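Inorganic pyrophosphatase (Helicobacter pylori, PDB 2BQX) catalyses the hydrolysis of inorganic pyrophosphate to two phosphate ions, with magnesium as cofactor and six identical subunits in the assembly. Local coordinates at residues Glu30-Lys33 with Glu34-Ala37; Asp124-Lys127 with His128-Asp131; Gly153-Asn156 with Lys157-Ile161. One frame throughout, in Å; residues are numbered along the deposited sequence.

Contact 1 of 3, residues Glu30-Lys33 with Glu34-Ala37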
loop_
_atom_site.group_PDB
_atom_site.type_symbol
_atom_site.label_atom_id
_atom_site.label_comp_id
_atom_site.label_asym_id
_atom_site.label_seq_id
_atom_site.Cartn_x
_atom_site.Cartn_y
_atom_site.Cartn_z
ATOM N N GLU A 30 10.541 -18.447 5.447
ATOM C CA GLU A 30 10.724 -19.892 5.410
ATOM C C GLU A 30 10.182 -20.501 6.692
ATOM O O GLU A 30 10.658 -20.198 7.782
ATOM C CB GLU A 30 12.201 -20.242 5.241
ATOM C CG GLU A 30 12.495 -21.730 5.300
ATOM C CD GLU A 30 13.909 -22.059 4.858
ATOM O OE1 GLU A 30 14.173 -22.039 3.635
ATOM O OE2 GLU A 30 14.753 -22.322 5.738
ATOM N N LEU A 31 9.183 -21.364 6.550
ATOM C CA LEU A 31 8.560 -22.005 7.697
ATOM C C LEU A 31 9.457 -23.076 8.307
ATOM O O LEU A 31 10.005 -23.920 7.598
ATOM C CB LEU A 31 7.225 -22.630 7.287
ATOM C CG LEU A 31 6.337 -23.133 8.427
ATOM C CD1 LEU A 31 5.812 -21.943 9.209
ATOM C CD2 LEU A 31 5.178 -23.946 7.857
ATOM N N ASP A 32 9.604 -23.024 9.625
ATOM C CA ASP A 32 10.414 -23.986 10.366
ATOM C C ASP A 32 9.514 -25.178 10.708
ATOM O O ASP A 32 8.483 -25.008 11.358
ATOM C CB ASP A 32 10.923 -23.339 11.657
ATOM C CG ASP A 32 11.840 -24.251 12.448
ATOM O OD1 ASP A 32 11.917 -24.082 13.683
ATOM O OD2 ASP A 32 12.491 -25.122 11.833
ATOM N N LYS A 33 9.897 -26.375 10.269
ATOM C CA LYS A 33 9.102 -27.575 10.529
ATOM C C LYS A 33 9.394 -28.228 11.880
ATOM O O LYS A 33 9.896 -29.351 11.946
ATOM C CB LYS A 33 9.313 -28.607 9.417
ATOM C CG LYS A 33 10.761 -29.060 9.241
ATOM C CD LYS A 33 10.854 -30.304 8.363
ATOM C CE LYS A 33 10.155 -31.493 9.023
ATOM N NZ LYS A 33 10.091 -32.694 8.133
ATOM N N GLU A 34 9.073 -27.523 12.956
ATOM C CA GLU A 34 9.290 -28.044 14.299
ATOM C C GLU A 34 8.702 -27.077 15.316
ATOM O O GLU A 34 8.402 -27.452 16.448
ATOM C CB GLU A 34 10.790 -28.234 14.563
ATOM C CG GLU A 34 11.597 -26.947 14.562
ATOM C CD GLU A 34 13.095 -27.191 14.601
ATOM O OE1 GLU A 34 13.577 -27.848 15.554
ATOM O OE2 GLU A 34 13.794 -26.723 13.674
ATOM N N SER A 35 8.535 -25.826 14.902
ATOM C CA SER A 35 7.986 -24.800 15.778
ATOM C C SER A 35 6.895 -24.031 15.061
ATOM O O SER A 35 6.145 -23.271 15.676
ATOM C CB SER A 35 9.086 -23.834 16.205
ATOM O OG SER A 35 9.659 -23.207 15.070
ATOM N N GLY A 36 6.812 -24.232 13.751
ATOM C CA GLY A 36 5.814 -23.533 12.967
ATOM C C GLY A 36 6.187 -22.071 12.857
ATOM O O GLY A 36 5.373 -21.241 12.452
ATOM N N ALA A 37 7.424 -21.746 13.219
ATOM C CA ALA A 37 7.879 -20.362 13.149
ATOM C C ALA A 37 8.166 -19.935 11.719
ATOM O O ALA A 37 8.848 -20.636 10.967
ATOM C CB ALA A 37 9.124 -20.169 14.007
#
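Asp32 and Ala37 face each other where the chain turns back between two antiparallel strands, and the backbone bond from Asp32 N to Ala37 O, 2.8 Å, closes the base of this hairpin loop. Inside it, Asp32 O faces the turn and receives Gly36 N at 3.0 Å and, more weakly, Glu34 N; Lys33 is the centre of an inverse gamma turn. Gly36 has a positive phi, suited to a residue without a side chain, as the chain swings back. Ser35 is the polar link. Its OG takes the N-H of Ala37 at 3.2 Å, an ST turn, and donates to Asp32 OD1 at 2.8 Å, so one hydroxyl is gripped by two bonds. It meets that oxygen on the anti side, 28° out of the carboxylate plane. With CG anti to its N (chi1 -177°), Asp32 carries its carboxylate over the loop, to where Glu34 arrives. The two acid groups are turned 55° apart, and Asp32 OD2 comes within 2.8 Å of Glu34 OE2; oxygens this close suggest that one of the acids holds a proton. Glu7 of the second subunit adds a third carboxylate beside both, which would probably raise their proton affinity. Leu31 lays its CD1 methyl against the carbonyl oxygen Gly36 O at 3.3 Å. The loop joins strands 27-31 and 38-43 at the protein surface: Glu30 is backbone-bonded to Met39, Leu31 N is held by the Glu20 carboxylate, and the Leu31 side chain rests on Val18 of strand 14-21.

Contact 2 of 3, residues Asp124-Lys127 with His128-Asp131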
loop_
_atom_site.group_PDB
_atom_site.type_symbol
_atom_site.label_atom_id
_atom_site.label_comp_id
_atom_site.label_asym_id
_atom_site.label_seq_id
_atom_site.Cartn_x
_atom_site.Cartn_y
_atom_site.Cartn_z
ATOM N N ASP A 124 -1.909 -22.341 -21.531
ATOM C CA ASP A 124 -3.034 -21.410 -21.423
ATOM C C ASP A 124 -2.604 -20.098 -20.768
ATOM O O ASP A 124 -3.314 -19.087 -20.841
ATOM C CB ASP A 124 -4.191 -22.030 -20.634
ATOM C CG ASP A 124 -4.839 -23.196 -21.367
ATOM O OD1 ASP A 124 -4.923 -23.144 -22.611
ATOM O OD2 ASP A 124 -5.282 -24.148 -20.703
ATOM N N LEU A 125 -1.440 -20.119 -20.124
ATOM C CA LEU A 125 -0.898 -18.926 -19.475
ATOM C C LEU A 125 -0.308 -18.049 -20.573
ATOM O O LEU A 125 0.192 -18.560 -21.574
ATOM C CB LEU A 125 0.193 -19.317 -18.471
ATOM C CG LEU A 125 -0.289 -20.046 -17.216
ATOM C CD1 LEU A 125 0.902 -20.478 -16.367
ATOM C CD2 LEU A 125 -1.203 -19.128 -16.428
ATOM N N SER A 126 -0.364 -16.734 -20.395
ATOM C CA SER A 126 0.165 -15.832 -21.409
ATOM C C SER A 126 1.683 -15.900 -21.513
ATOM O O SER A 126 2.384 -16.180 -20.538
ATOM C CB SER A 126 -0.251 -14.389 -21.118
ATOM O OG SER A 126 0.540 -13.837 -20.082
ATOM N N LYS A 127 2.175 -15.632 -22.716
ATOM C CA LYS A 127 3.597 -15.628 -23.012
ATOM C C LYS A 127 4.315 -14.630 -22.108
ATOM O O LYS A 127 5.432 -14.872 -21.643
ATOM C CB LYS A 127 3.803 -15.233 -24.475
ATOM C CG LYS A 127 5.234 -14.924 -24.865
ATOM C CD LYS A 127 6.124 -16.140 -24.732
ATOM C CE LYS A 127 7.491 -15.867 -25.337
ATOM N NZ LYS A 127 8.438 -16.981 -25.060
ATOM N N HIS A 128 3.655 -13.506 -21.863
ATOM C CA HIS A 128 4.206 -12.442 -21.036
ATOM C C HIS A 128 4.414 -12.888 -19.594
ATOM O O HIS A 128 5.445 -12.593 -18.994
ATOM C CB HIS A 128 3.267 -11.232 -21.093
ATOM C CG HIS A 128 3.827 -9.991 -20.467
ATOM N ND1 HIS A 128 3.661 -9.686 -19.133
ATOM C CD2 HIS A 128 4.541 -8.972 -21.000
ATOM C CE1 HIS A 128 4.245 -8.529 -18.872
ATOM N NE2 HIS A 128 4.787 -8.075 -19.988
ATOM N N THR A 129 3.437 -13.600 -19.041
ATOM C CA THR A 129 3.533 -14.071 -17.666
ATOM C C THR A 129 4.635 -15.112 -17.498
ATOM O O THR A 129 5.382 -15.089 -16.515
ATOM C CB THR A 129 2.205 -14.676 -17.193
ATOM O OG1 THR A 129 1.157 -13.716 -17.370
ATOM C CG2 THR A 129 2.286 -15.049 -15.718
ATOM N N LEU A 130 4.727 -16.029 -18.456
ATOM C CA LEU A 130 5.742 -17.072 -18.423
ATOM C C LEU A 130 7.137 -16.462 -18.524
ATOM O O LEU A 130 8.040 -16.837 -17.776
ATOM C CB LEU A 130 5.513 -18.066 -19.569
ATOM C CG LEU A 130 4.758 -19.360 -19.233
ATOM C CD1 LEU A 130 3.606 -19.084 -18.297
ATOM C CD2 LEU A 130 4.278 -20.017 -20.524
ATOM N N ASP A 131 7.310 -15.514 -19.440
ATOM C CA ASP A 131 8.604 -14.864 -19.610
ATOM C C ASP A 131 8.998 -14.089 -18.356
ATOM O O ASP A 131 10.167 -14.074 -17.975
ATOM C CB ASP A 131 8.584 -13.896 -20.796
ATOM C CG ASP A 131 8.446 -14.602 -22.134
ATOM O OD1 ASP A 131 8.798 -15.795 -22.223
ATOM O OD2 ASP A 131 8.001 -13.946 -23.098
#
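Ser126 occupies the N-cap position of helix 127-139, and its hydroxyl meets that of Thr129, OG to OG1, at 2.8 Å, with either able to donate. Thr129 OG1 lies beside its own backbone N (chi1 -55°), which turns it back toward the cap and leaves CG2 anti to that N. Leu125, the residue before the cap, reaches past it to Leu130 in a hydrophobic staple: Leu130 CD1 presses on Leu125 CB at 3.4 Å, tighter than usual for two carbons, and touches Leu125 CD1 at 3.6 Å. These two side chains cross at about a right angle. The first helical bonds follow: Leu130 N to Ser126 O at 3.1 Å and Asp131 N to Lys127 O at 3.0 Å. Farther round the helix, Lys127 and Asp131 form a salt bridge one turn apart.

Outside this shell, Leu125 is backed by Leu73 and Val119 in loops beside the helix. Asp124 turns away from the helix; its OD2 receives the backbone N-H groups of Lys120 and Asp121, which probably helps to shape the incoming loop. Other subunits close in as well: Tyr118 and Thr115 of the third subunit pack on Ser126 and His128, and Leu143 of the fourth packs on Asp131, placing the helix start at the hexamer interfaces. The Lys127 chain bends at chi2 (64°) and crosses the aspartate at a slant, where Lys127 NZ meets the syn lone pair of Asp131 OD1 at 3.1 Å.

Contact 3 of 3, residues Gly153-Asn156 with Lys157-Ile161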
loop_
_atom_site.group_PDB
_atom_site.type_symbol
_atom_site.label_atom_id
_atom_site.label_comp_id
_atom_site.label_asym_id
_atom_site.label_seq_id
_atom_site.Cartn_x
_atom_site.Cartn_y
_atom_site.Cartn_z
ATOM N N GLY A 153 13.162 -24.199 -18.753
ATOM C CA GLY A 153 11.898 -23.912 -19.408
ATOM C C GLY A 153 10.736 -24.539 -18.669
ATOM O O GLY A 153 10.929 -25.179 -17.636
ATOM N N PHE A 154 9.527 -24.352 -19.192
ATOM C CA PHE A 154 8.328 -24.911 -18.576
ATOM C C PHE A 154 7.883 -26.205 -19.242
ATOM O O PHE A 154 8.108 -26.411 -20.435
ATOM C CB PHE A 154 7.155 -23.932 -18.675
ATOM C CG PHE A 154 7.345 -22.663 -17.901
ATOM C CD1 PHE A 154 8.028 -21.589 -18.456
ATOM C CD2 PHE A 154 6.815 -22.535 -16.622
ATOM C CE1 PHE A 154 8.181 -20.398 -17.747
ATOM C CE2 PHE A 154 6.962 -21.350 -15.903
ATOM C CZ PHE A 154 7.644 -20.279 -16.469
ATOM N N GLU A 155 7.241 -27.070 -18.464
ATOM C CA GLU A 155 6.691 -28.318 -18.979
ATOM C C GLU A 155 5.224 -28.312 -18.568
ATOM O O GLU A 155 4.846 -27.591 -17.642
ATOM C CB GLU A 155 7.425 -29.525 -18.395
ATOM C CG GLU A 155 8.919 -29.473 -18.661
ATOM C CD GLU A 155 9.572 -30.836 -18.656
ATOM O OE1 GLU A 155 9.206 -31.676 -17.810
ATOM O OE2 GLU A 155 10.469 -31.062 -19.497
ATOM N N ASN A 156 4.400 -29.104 -19.247
ATOM C CA ASN A 156 2.972 -29.127 -18.967
ATOM C C ASN A 156 2.512 -29.818 -17.688
ATOM O O ASN A 156 3.311 -30.356 -16.919
ATOM C CB ASN A 156 2.208 -29.711 -20.161
ATOM C CG ASN A 156 2.635 -31.122 -20.498
ATOM O OD1 ASN A 156 3.089 -31.873 -19.636
ATOM N ND2 ASN A 156 2.469 -31.498 -21.764
ATOM N N LYS A 157 1.201 -29.786 -17.473
ATOM C CA LYS A 157 0.584 -30.383 -16.295
ATOM C C LYS A 157 0.912 -31.868 -16.140
ATOM O O LYS A 157 1.131 -32.350 -15.025
ATOM C CB LYS A 157 -0.931 -30.184 -16.359
ATOM C CG LYS A 157 -1.684 -30.681 -15.140
ATOM C CD LYS A 157 -3.189 -30.572 -15.357
ATOM C CE LYS A 157 -3.938 -31.025 -14.128
ATOM N NZ LYS A 157 -5.415 -31.063 -14.327
ATOM N N GLU A 158 0.940 -32.596 -17.250
ATOM C CA GLU A 158 1.249 -34.023 -17.196
ATOM C C GLU A 158 2.626 -34.222 -16.558
ATOM O O GLU A 158 2.813 -35.118 -15.736
ATOM C CB GLU A 158 1.223 -34.617 -18.607
ATOM C CG GLU A 158 1.591 -36.085 -18.675
ATOM C CD GLU A 158 1.367 -36.675 -20.058
ATOM O OE1 GLU A 158 1.761 -37.839 -20.277
ATOM O OE2 GLU A 158 0.795 -35.976 -20.921
ATOM N N SER A 159 3.579 -33.373 -16.931
ATOM C CA SER A 159 4.929 -33.453 -16.387
ATOM C C SER A 159 4.952 -33.051 -14.916
ATOM O O SER A 159 5.641 -33.666 -14.105
ATOM C CB SER A 159 5.875 -32.550 -17.176
ATOM O OG SER A 159 7.179 -32.579 -16.614
ATOM N N ALA A 160 4.191 -32.018 -14.577
ATOM C CA ALA A 160 4.128 -31.540 -13.204
ATOM C C ALA A 160 3.593 -32.622 -12.271
ATOM O O ALA A 160 4.074 -32.779 -11.148
ATOM C CB ALA A 160 3.247 -30.290 -13.125
ATOM N N ILE A 161 2.586 -33.358 -12.734
ATOM C CA ILE A 161 1.990 -34.429 -11.942
ATOM C C ILE A 161 3.037 -35.495 -11.635
ATOM O O ILE A 161 3.083 -36.033 -10.529
ATOM C CB ILE A 161 0.786 -35.058 -12.686
ATOM C CG1 ILE A 161 -0.363 -34.043 -12.729
ATOM C CG2 ILE A 161 0.334 -36.341 -11.983
ATOM C CD1 ILE A 161 -1.491 -34.413 -13.661
HETATM O O HOH W 1 2.451 -34.798 -22.511
#
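Glu155 lies against Ser159, its CB 3.5 Å from the serine OG and its extended chain carrying the carboxylate to that hydroxyl. The bond from Ser159 OG to Glu155 OE1 is short, 2.5 Å, and reaches the oxygen on its anti side, 22° out of the carboxylate plane. Ser159 OG stands anti to its own N (chi1 177°), which turns it out of the helix toward the strand. Next to this pair is the N-cap of helix 157-171: Asn156 OD1 accepts Ser159 N at 3.1 Å, with the donor almost in line with the side-chain C=O. The asparagine thus binds the N-H of the third helical residue, while its own backbone O takes Ala160 N at 3.0 Å and starts the regular helical bonding. Strand 149-156 runs into the helix with little or no linker between them, and the axes of segments 153-156 and 157-161 are nearly perpendicular, 89° apart.

The carboxylate of Asp121 accepts Lys157 N, where the helix dipole would probably favour a negative charge. Lys157 carries its extended chain away to a salt bridge with Asp13. Behind the cap, Glu155 and Ser159 both rest on Val91 of strand 83-96, and Phe154 leaves the strand to pack on Leu130 and Ile133 of helix 127-139. At the outer side of the cap, water 1 takes a weak bond from Asn156 ND2, 3.4 Å from ND2 to the water oxygen. The same water donates to Glu158 OE2 at 2.6 Å.

Overall arrangement
From the N terminus, contact 1 comes first, closing the hairpin between strands 27-31 and 38-43. The chain then builds most of the mixed sheet before reaching contact 2, where the loop after strand 99-108 enters helix 127-139. Contact 3 follows at the step from strand 149-156 to the C-terminal helix 157-171. The three are in series; none nests in or crosses another. Contact 1 lies across the chain's centre from the others, its centre about 33 Å from that of contact 2. Contacts 2 and 3 touch, Leu130 O to Phe154 CE1 at 3.6 Å, and Asp121, in the loop before contact 2, links both helix starts by bonds to Asp124 and Lys157.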